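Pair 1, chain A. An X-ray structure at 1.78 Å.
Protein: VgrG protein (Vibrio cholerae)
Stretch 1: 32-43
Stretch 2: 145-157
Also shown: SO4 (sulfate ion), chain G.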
# COMPACT_ATOMS: atom_id res chain seq x y z
N ALA A 32 11.21 -5.21 13.92
CA ALA A 32 11.35 -4.85 15.33
C ALA A 32 12.77 -5.16 15.76
O ALA A 32 13.38 -6.10 15.24
CB ALA A 32 10.37 -5.63 16.19
N GLY A 33 13.29 -4.35 16.67
CA GLY A 33 14.62 -4.56 17.25
C GLY A 33 15.69 -3.59 16.84
O GLY A 33 16.79 -3.64 17.39
N LEU A 34 15.40 -2.73 15.85
CA LEU A 34 16.37 -1.75 15.36
C LEU A 34 15.69 -0.54 14.76
O LEU A 34 14.47 -0.52 14.55
CB LEU A 34 17.35 -2.39 14.33
CG LEU A 34 16.77 -2.98 13.02
CD1 LEU A 34 16.37 -1.91 12.03
CD2 LEU A 34 17.81 -3.80 12.30
N VAL A 35 16.51 0.46 14.43
CA VAL A 35 16.11 1.66 13.71
C VAL A 35 17.16 1.99 12.64
O VAL A 35 18.29 1.52 12.71
CB VAL A 35 15.91 2.86 14.67
CG1 VAL A 35 14.66 2.69 15.56
CG2 VAL A 35 17.17 3.15 15.50
N VAL A 36 16.77 2.83 11.68
CA VAL A 36 17.67 3.43 10.70
C VAL A 36 17.67 4.93 11.02
O VAL A 36 16.62 5.50 11.33
CB VAL A 36 17.31 3.15 9.21
CG1 VAL A 36 15.93 3.70 8.83
CG2 VAL A 36 18.39 3.70 8.26
N ALA A 37 18.85 5.55 10.99
CA ALA A 37 18.93 7.00 11.17
C ALA A 37 19.49 7.56 9.87
O ALA A 37 20.38 6.95 9.26
CB ALA A 37 19.79 7.36 12.34
N MET A 38 18.89 8.65 9.39
CA MET A 38 19.26 9.26 8.12
C MET A 38 19.12 10.78 8.21
O MET A 38 18.37 11.24 9.07
CB MET A 38 18.32 8.75 7.02
CG MET A 38 18.81 7.50 6.35
SD MET A 38 17.87 7.11 4.87
CE MET A 38 16.55 6.32 5.55
N PRO A 39 19.74 11.58 7.29
CA PRO A 39 19.50 13.03 7.31
C PRO A 39 18.01 13.35 7.17
O PRO A 39 17.26 12.57 6.59
CB PRO A 39 20.24 13.53 6.06
CG PRO A 39 21.29 12.51 5.80
CD PRO A 39 20.66 11.20 6.19
N ALA A 40 17.58 14.50 7.70
CA ALA A 40 16.19 14.94 7.58
C ALA A 40 15.84 15.13 6.10
O ALA A 40 16.71 15.47 5.30
CB ALA A 40 16.00 16.25 8.34
N ASN A 41 14.57 14.85 5.74
CA ASN A 41 14.05 14.97 4.37
C ASN A 41 14.77 14.04 3.34
O ASN A 41 14.77 14.31 2.14
CB ASN A 41 13.96 16.46 3.92
CG ASN A 41 13.06 16.76 2.74
OD1 ASN A 41 13.38 17.61 1.90
ND2 ASN A 41 11.93 16.08 2.63
N SER A 42 15.35 12.92 3.84
CA SER A 42 16.00 11.89 3.01
C SER A 42 14.92 11.13 2.24
O SER A 42 13.77 11.10 2.68
CB SER A 42 16.73 10.88 3.89
OG SER A 42 17.98 11.35 4.36
N ALA A 43 15.30 10.47 1.13
CA ALA A 43 14.38 9.63 0.37
C ALA A 43 14.04 8.42 1.25
O ALA A 43 14.85 8.03 2.10
CB ALA A 43 15.03 9.17 -0.93
N THR A 145 21.72 2.17 -1.78
CA THR A 145 21.46 3.32 -2.66
C THR A 145 21.63 4.65 -1.96
O THR A 145 21.87 5.66 -2.63
CB THR A 145 20.14 3.16 -3.39
OG1 THR A 145 19.10 3.09 -2.42
CG2 THR A 145 20.13 1.92 -4.29
N ASN A 146 21.56 4.65 -0.62
CA ASN A 146 21.84 5.83 0.18
C ASN A 146 22.78 5.43 1.31
O ASN A 146 22.35 4.88 2.33
CB ASN A 146 20.58 6.54 0.70
CG ASN A 146 20.87 7.87 1.36
OD1 ASN A 146 22.02 8.30 1.50
ND2 ASN A 146 19.83 8.56 1.78
N ALA A 147 24.09 5.69 1.12
CA ALA A 147 25.12 5.37 2.10
C ALA A 147 25.05 6.28 3.33
O ALA A 147 25.64 5.95 4.36
CB ALA A 147 26.50 5.45 1.45
N LYS A 148 24.33 7.41 3.23
CA LYS A 148 24.15 8.37 4.31
C LYS A 148 23.06 7.87 5.27
O LYS A 148 21.96 8.43 5.33
CB LYS A 148 23.85 9.78 3.77
CG LYS A 148 24.81 10.84 4.30
CD LYS A 148 24.64 12.18 3.60
CE LYS A 148 25.40 13.28 4.30
NZ LYS A 148 24.62 13.82 5.44
N HIS A 149 23.36 6.78 5.98
CA HIS A 149 22.48 6.16 6.97
C HIS A 149 23.31 5.40 7.99
O HIS A 149 24.48 5.11 7.75
CB HIS A 149 21.45 5.20 6.30
CG HIS A 149 22.01 3.85 5.95
ND1 HIS A 149 22.61 3.61 4.72
CD2 HIS A 149 22.07 2.71 6.69
CE1 HIS A 149 23.00 2.34 4.76
NE2 HIS A 149 22.70 1.76 5.92
N VAL A 150 22.68 5.06 9.12
CA VAL A 150 23.26 4.17 10.13
C VAL A 150 22.15 3.24 10.61
O VAL A 150 20.98 3.62 10.61
CB VAL A 150 24.00 4.86 11.32
CG1 VAL A 150 25.24 5.61 10.86
CG2 VAL A 150 23.07 5.76 12.15
N ILE A 151 22.53 2.03 11.03
CA ILE A 151 21.60 1.06 11.60
C ILE A 151 21.98 0.94 13.07
O ILE A 151 23.15 0.74 13.39
CB ILE A 151 21.70 -0.33 10.87
CG1 ILE A 151 21.34 -0.22 9.37
CG2 ILE A 151 20.85 -1.40 11.60
CD1 ILE A 151 19.86 0.20 9.04
N ALA A 152 20.99 1.05 13.96
CA ALA A 152 21.23 0.95 15.40
C ALA A 152 20.18 0.11 16.10
O ALA A 152 19.01 0.16 15.75
CB ALA A 152 21.29 2.34 16.02
N ALA A 153 20.62 -0.66 17.10
CA ALA A 153 19.77 -1.54 17.90
C ALA A 153 18.73 -0.77 18.69
O ALA A 153 18.97 0.37 19.09
CB ALA A 153 20.63 -2.33 18.86
N GLY A 154 17.59 -1.42 18.92
CA GLY A 154 16.50 -0.86 19.70
C GLY A 154 15.99 0.45 19.12
O GLY A 154 15.68 0.52 17.93
N ASN A 155 15.96 1.49 19.95
CA ASN A 155 15.51 2.80 19.49
C ASN A 155 16.67 3.73 19.08
O ASN A 155 16.45 4.89 18.76
CB ASN A 155 14.50 3.42 20.47
CG ASN A 155 13.20 2.63 20.52
OD1 ASN A 155 12.47 2.51 19.51
ND2 ASN A 155 12.88 2.05 21.67
N GLY A 156 17.89 3.17 19.01
CA GLY A 156 19.09 3.88 18.58
C GLY A 156 19.63 4.97 19.50
O GLY A 156 20.40 5.82 19.05
N ILE A 157 19.25 4.94 20.79
CA ILE A 157 19.74 5.93 21.77
C ILE A 157 21.06 5.45 22.40
O ILE A 157 22.00 6.24 22.52
CB ILE A 157 18.65 6.31 22.82
CG1 ILE A 157 17.44 7.00 22.11
CG2 ILE A 157 19.23 7.20 23.95
CD1 ILE A 157 16.14 7.08 22.93
S SO4 G . 17.64 2.20 22.95
O1 SO4 G . 17.84 2.33 24.41
O2 SO4 G . 16.76 1.03 22.70
O3 SO4 G . 17.02 3.42 22.43
O4 SO4 G . 18.96 2.02 22.30
O HOH W 1 19.84 11.42 2.13
O HOH W 2 17.35 7.39 1.40

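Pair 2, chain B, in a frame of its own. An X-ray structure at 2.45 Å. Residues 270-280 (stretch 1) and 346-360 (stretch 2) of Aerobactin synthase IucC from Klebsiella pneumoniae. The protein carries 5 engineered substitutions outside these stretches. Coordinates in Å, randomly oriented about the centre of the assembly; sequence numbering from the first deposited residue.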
# COMPACT_ATOMS: atom_id res chain seq x y z
N GLY B 270 -28.24 -4.13 11.89
CA GLY B 270 -28.48 -3.32 13.07
C GLY B 270 -29.06 -1.94 12.88
O GLY B 270 -29.35 -1.25 13.87
N GLY B 271 -29.24 -1.49 11.64
CA GLY B 271 -29.88 -0.22 11.38
C GLY B 271 -28.95 0.97 11.24
O GLY B 271 -29.42 2.07 10.93
N LEU B 272 -27.65 0.79 11.48
CA LEU B 272 -26.67 1.86 11.30
C LEU B 272 -25.62 1.41 10.30
O LEU B 272 -24.99 0.37 10.48
CB LEU B 272 -26.00 2.22 12.63
CG LEU B 272 -26.84 2.95 13.68
CD1 LEU B 272 -26.03 3.14 14.96
CD2 LEU B 272 -27.34 4.29 13.16
N ASP B 273 -25.44 2.20 9.24
CA ASP B 273 -24.28 2.06 8.38
C ASP B 273 -23.15 2.93 8.91
O ASP B 273 -23.36 3.84 9.72
CB ASP B 273 -24.61 2.46 6.94
CG ASP B 273 -25.64 1.54 6.30
OD1 ASP B 273 -25.76 0.38 6.75
OD2 ASP B 273 -26.32 1.98 5.35
N ILE B 274 -21.94 2.64 8.46
CA ILE B 274 -20.75 3.38 8.87
C ILE B 274 -20.08 3.95 7.63
O ILE B 274 -20.03 3.30 6.58
CB ILE B 274 -19.77 2.49 9.67
CG1 ILE B 274 -18.70 3.36 10.32
CG2 ILE B 274 -19.14 1.43 8.76
CD1 ILE B 274 -17.84 2.64 11.34
N LYS B 275 -19.57 5.17 7.76
CA LYS B 275 -18.86 5.85 6.68
C LYS B 275 -17.48 6.24 7.20
O LYS B 275 -17.38 6.93 8.21
CB LYS B 275 -19.63 7.07 6.18
CG LYS B 275 -18.93 7.81 5.05
CD LYS B 275 -19.75 8.99 4.57
CE LYS B 275 -19.05 9.70 3.42
NZ LYS B 275 -19.85 10.84 2.90
N LEU B 276 -16.44 5.80 6.49
CA LEU B 276 -15.08 5.97 6.96
C LEU B 276 -14.25 6.70 5.91
O LEU B 276 -14.58 6.67 4.72
CB LEU B 276 -14.44 4.61 7.26
CG LEU B 276 -15.13 3.83 8.39
CD1 LEU B 276 -14.73 2.36 8.39
CD2 LEU B 276 -14.82 4.47 9.73
N PRO B 277 -13.18 7.39 6.32
CA PRO B 277 -12.35 8.09 5.33
C PRO B 277 -11.55 7.13 4.45
O PRO B 277 -11.02 6.12 4.92
CB PRO B 277 -11.42 8.95 6.19
CG PRO B 277 -12.04 8.99 7.54
CD PRO B 277 -12.77 7.70 7.70
N LEU B 278 -11.48 7.46 3.16
CA LEU B 278 -10.60 6.79 2.21
C LEU B 278 -9.85 7.88 1.47
O LEU B 278 -10.41 8.55 0.60
CB LEU B 278 -11.38 5.89 1.25
CG LEU B 278 -11.99 4.60 1.81
CD1 LEU B 278 -12.83 3.91 0.75
CD2 LEU B 278 -10.92 3.67 2.33
N THR B 279 -8.58 8.08 1.83
CA THR B 279 -7.76 9.15 1.26
C THR B 279 -7.15 8.64 -0.04
O THR B 279 -6.10 7.99 -0.03
CB THR B 279 -6.69 9.59 2.25
OG1 THR B 279 -7.31 9.93 3.50
CG2 THR B 279 -5.94 10.81 1.72
N ILE B 280 -7.79 8.95 -1.16
CA ILE B 280 -7.38 8.46 -2.47
C ILE B 280 -6.76 9.56 -3.32
O ILE B 280 -5.65 9.42 -3.82
CB ILE B 280 -8.58 7.79 -3.19
CG1 ILE B 280 -8.98 6.52 -2.44
CG2 ILE B 280 -8.24 7.47 -4.64
CD1 ILE B 280 -10.27 5.90 -2.92
N GLN B 346 -8.06 15.73 10.31
CA GLN B 346 -9.51 15.81 10.20
C GLN B 346 -10.03 14.98 9.02
O GLN B 346 -10.99 14.23 9.16
CB GLN B 346 -9.95 17.27 10.06
CG GLN B 346 -9.61 18.13 11.26
CD GLN B 346 -9.97 19.58 11.06
OE1 GLN B 346 -10.22 20.02 9.94
NE2 GLN B 346 -10.01 20.34 12.15
N GLU B 347 -9.40 15.13 7.85
CA GLU B 347 -9.88 14.42 6.67
C GLU B 347 -9.60 12.92 6.77
O GLU B 347 -10.42 12.11 6.33
CB GLU B 347 -9.22 14.99 5.42
N MET B 348 -8.47 12.54 7.37
CA MET B 348 -8.01 11.16 7.30
C MET B 348 -8.45 10.31 8.49
O MET B 348 -8.48 9.08 8.37
CB MET B 348 -6.48 11.13 7.19
CG MET B 348 -5.95 11.84 5.96
SD MET B 348 -4.15 11.84 5.86
CE MET B 348 -3.84 10.11 5.50
N LEU B 349 -8.78 10.92 9.63
CA LEU B 349 -9.17 10.19 10.83
C LEU B 349 -10.53 10.68 11.29
O LEU B 349 -10.67 11.85 11.65
CB LEU B 349 -8.13 10.35 11.94
CG LEU B 349 -6.78 9.66 11.69
CD1 LEU B 349 -5.75 10.12 12.71
CD2 LEU B 349 -6.94 8.16 11.75
N GLY B 350 -11.51 9.80 11.27
CA GLY B 350 -12.86 10.16 11.67
C GLY B 350 -13.82 9.04 11.36
O GLY B 350 -13.46 8.02 10.76
N VAL B 351 -15.07 9.25 11.77
CA VAL B 351 -16.13 8.27 11.56
C VAL B 351 -17.46 9.00 11.47
O VAL B 351 -17.68 10.00 12.16
CB VAL B 351 -16.15 7.21 12.68
CG1 VAL B 351 -16.41 7.86 14.03
CG2 VAL B 351 -17.20 6.13 12.39
N ILE B 352 -18.34 8.49 10.62
CA ILE B 352 -19.71 8.98 10.50
C ILE B 352 -20.65 7.79 10.56
O ILE B 352 -20.43 6.79 9.87
CB ILE B 352 -19.92 9.77 9.19
CG1 ILE B 352 -19.03 11.02 9.17
CG2 ILE B 352 -21.39 10.15 9.01
CD1 ILE B 352 -18.99 11.72 7.83
N TRP B 353 -21.68 7.89 11.38
CA TRP B 353 -22.70 6.86 11.50
C TRP B 353 -23.96 7.32 10.78
O TRP B 353 -24.45 8.43 11.02
CB TRP B 353 -23.00 6.54 12.96
CG TRP B 353 -21.83 5.94 13.68
CD1 TRP B 353 -20.86 6.61 14.37
CD2 TRP B 353 -21.50 4.55 13.77
NE1 TRP B 353 -19.95 5.72 14.89
CE2 TRP B 353 -20.32 4.45 14.54
CE3 TRP B 353 -22.09 3.38 13.28
CZ2 TRP B 353 -19.72 3.22 14.83
CZ3 TRP B 353 -21.49 2.16 13.57
CH2 TRP B 353 -20.32 2.09 14.33
N ARG B 354 -24.48 6.47 9.89
CA ARG B 354 -25.62 6.80 9.06
C ARG B 354 -26.78 5.86 9.35
O ARG B 354 -26.60 4.71 9.76
CB ARG B 354 -25.28 6.71 7.57
CG ARG B 354 -24.62 7.95 7.01
CD ARG B 354 -24.57 7.86 5.50
NE ARG B 354 -23.89 8.99 4.89
CZ ARG B 354 -23.61 9.07 3.59
NH1 ARG B 354 -22.99 10.14 3.12
NH2 ARG B 354 -23.96 8.09 2.78
N GLU B 355 -27.99 6.37 9.13
CA GLU B 355 -29.21 5.62 9.35
C GLU B 355 -29.44 4.66 8.18
O GLU B 355 -29.49 5.08 7.02
CB GLU B 355 -30.38 6.58 9.50
CG GLU B 355 -31.54 6.04 10.30
CD GLU B 355 -32.57 7.11 10.60
OE1 GLU B 355 -32.32 8.29 10.27
OE2 GLU B 355 -33.64 6.77 11.16
N ASN B 356 -29.55 3.37 8.49
CA ASN B 356 -29.83 2.35 7.48
C ASN B 356 -31.32 2.38 7.12
O ASN B 356 -32.16 2.60 7.99
CB ASN B 356 -29.44 0.97 8.02
CG ASN B 356 -29.64 -0.15 7.01
OD1 ASN B 356 -30.64 -0.19 6.29
ND2 ASN B 356 -28.69 -1.08 6.97
N PRO B 357 -31.67 2.18 5.85
CA PRO B 357 -33.10 2.15 5.48
C PRO B 357 -33.95 1.25 6.36
O PRO B 357 -35.11 1.60 6.64
CB PRO B 357 -33.06 1.66 4.03
CG PRO B 357 -31.78 2.20 3.50
CD PRO B 357 -30.80 2.17 4.65
N CYS B 358 -33.43 0.10 6.80
CA CYS B 358 -34.25 -0.86 7.51
C CYS B 358 -34.93 -0.26 8.74
O CYS B 358 -35.93 -0.81 9.21
CB CYS B 358 -33.41 -2.07 7.93
SG CYS B 358 -32.48 -1.83 9.45
N ARG B 359 -34.40 0.84 9.27
CA ARG B 359 -35.05 1.51 10.39
C ARG B 359 -36.45 1.98 10.01
O ARG B 359 -37.39 1.87 10.81
CB ARG B 359 -34.20 2.70 10.85
CG ARG B 359 -33.37 2.41 12.10
CD ARG B 359 -32.07 3.19 12.12
NE ARG B 359 -32.07 4.26 13.12
CZ ARG B 359 -31.59 4.14 14.36
NH1 ARG B 359 -31.07 3.00 14.77
NH2 ARG B 359 -31.64 5.18 15.19
N TRP B 360 -36.62 2.49 8.79
CA TRP B 360 -37.87 3.09 8.36
C TRP B 360 -38.71 2.19 7.46
O TRP B 360 -39.81 2.59 7.07
CB TRP B 360 -37.59 4.41 7.64
CG TRP B 360 -37.07 5.49 8.54
CD1 TRP B 360 -35.77 5.77 8.83
CD2 TRP B 360 -37.86 6.43 9.28
NE1 TRP B 360 -35.69 6.82 9.70
CE2 TRP B 360 -36.96 7.25 9.99
CE3 TRP B 360 -39.23 6.67 9.41
CZ2 TRP B 360 -37.39 8.29 10.82
CZ3 TRP B 360 -39.65 7.69 10.24
CH2 TRP B 360 -38.74 8.49 10.93

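Both pairs are two-stranded antiparallel ladders, and 14 central residues superpose on N, CA and C with an RMSD of 0.7 Å. The strand directions differ by 152° in pair 1 and 148° in pair 2, with closest axis approaches of 4.7 and 4.5 Å. Each ladder carries five backbone hydrogen bonds at equivalent positions. In pair 1, Val A35 N to Ala A152 O (2.8 Å) and Ala A152 N to Val A35 O (3.0 Å) close one ring, and Ala A37 and Val A150 close the next. In pair 2 the matching rings join Asp B273 with Arg B354 (Asp B273 N to Arg B354 O, 2.8 Å) and Lys B275 with Ile B352. The fifth bond also recurs: Gly A154 N donates to Gly A33 O and Asn B356 N to Gly B271 O, both at 2.8 Å.

The matched glycines Gly A33 and Gly B271 (CA atoms 0.5 Å apart) have phi/psi of 109/-9° and 93/-5°, where a CB would be jammed against the preceding carbonyl O. Matched prolines, Pro A39 and Pro B277, pack against the partner backbone: Pro A39 CD lies 3.2 Å from Lys A148 O, and Pro B277 CD lies 3.2 Å from Gly B350 O.

On the face bearing Val A36 and Ile A151, pair 1 packs aliphatic groups, with Val A36 CG2 3.9 Å from Ile A151 CD1. Pair 2 places Ile B274 and Trp B353 there. Ile B274 CD1 sits over the indole face, 4.2 Å from the centroid of the six-membered ring and 20° off its normal, and also reaches Val B351 CG2 at 3.7 Å.

The other face differs most. Pair 1 fills it with short apolar groups: Ala A37 CB meets Val A150 CG2 at 3.7 Å, and Val A35 CG2 lies 4.2 Å from Ala A152 CB. In pair 2, Asp B273, Lys B275 and Arg B354 replace Val A35, Ala A37 and Ala A152. Lys B275, with all four chi angles t, lays its CD over one face of the Arg B354 guanidinium. Its NZ comes within 3.2 Å of Arg B354 NH1, a close approach of like charges between two donors, so the aliphatic chain supplies packing while the charged ends gain no mutual hydrogen bond.

Beyond the ladder, Gly A154 enters a type II' turn from Ala A153 to Gly A156, whereas the matched Asn B356 uses OD1 to accept from Cys B358 N at 2.9 Å.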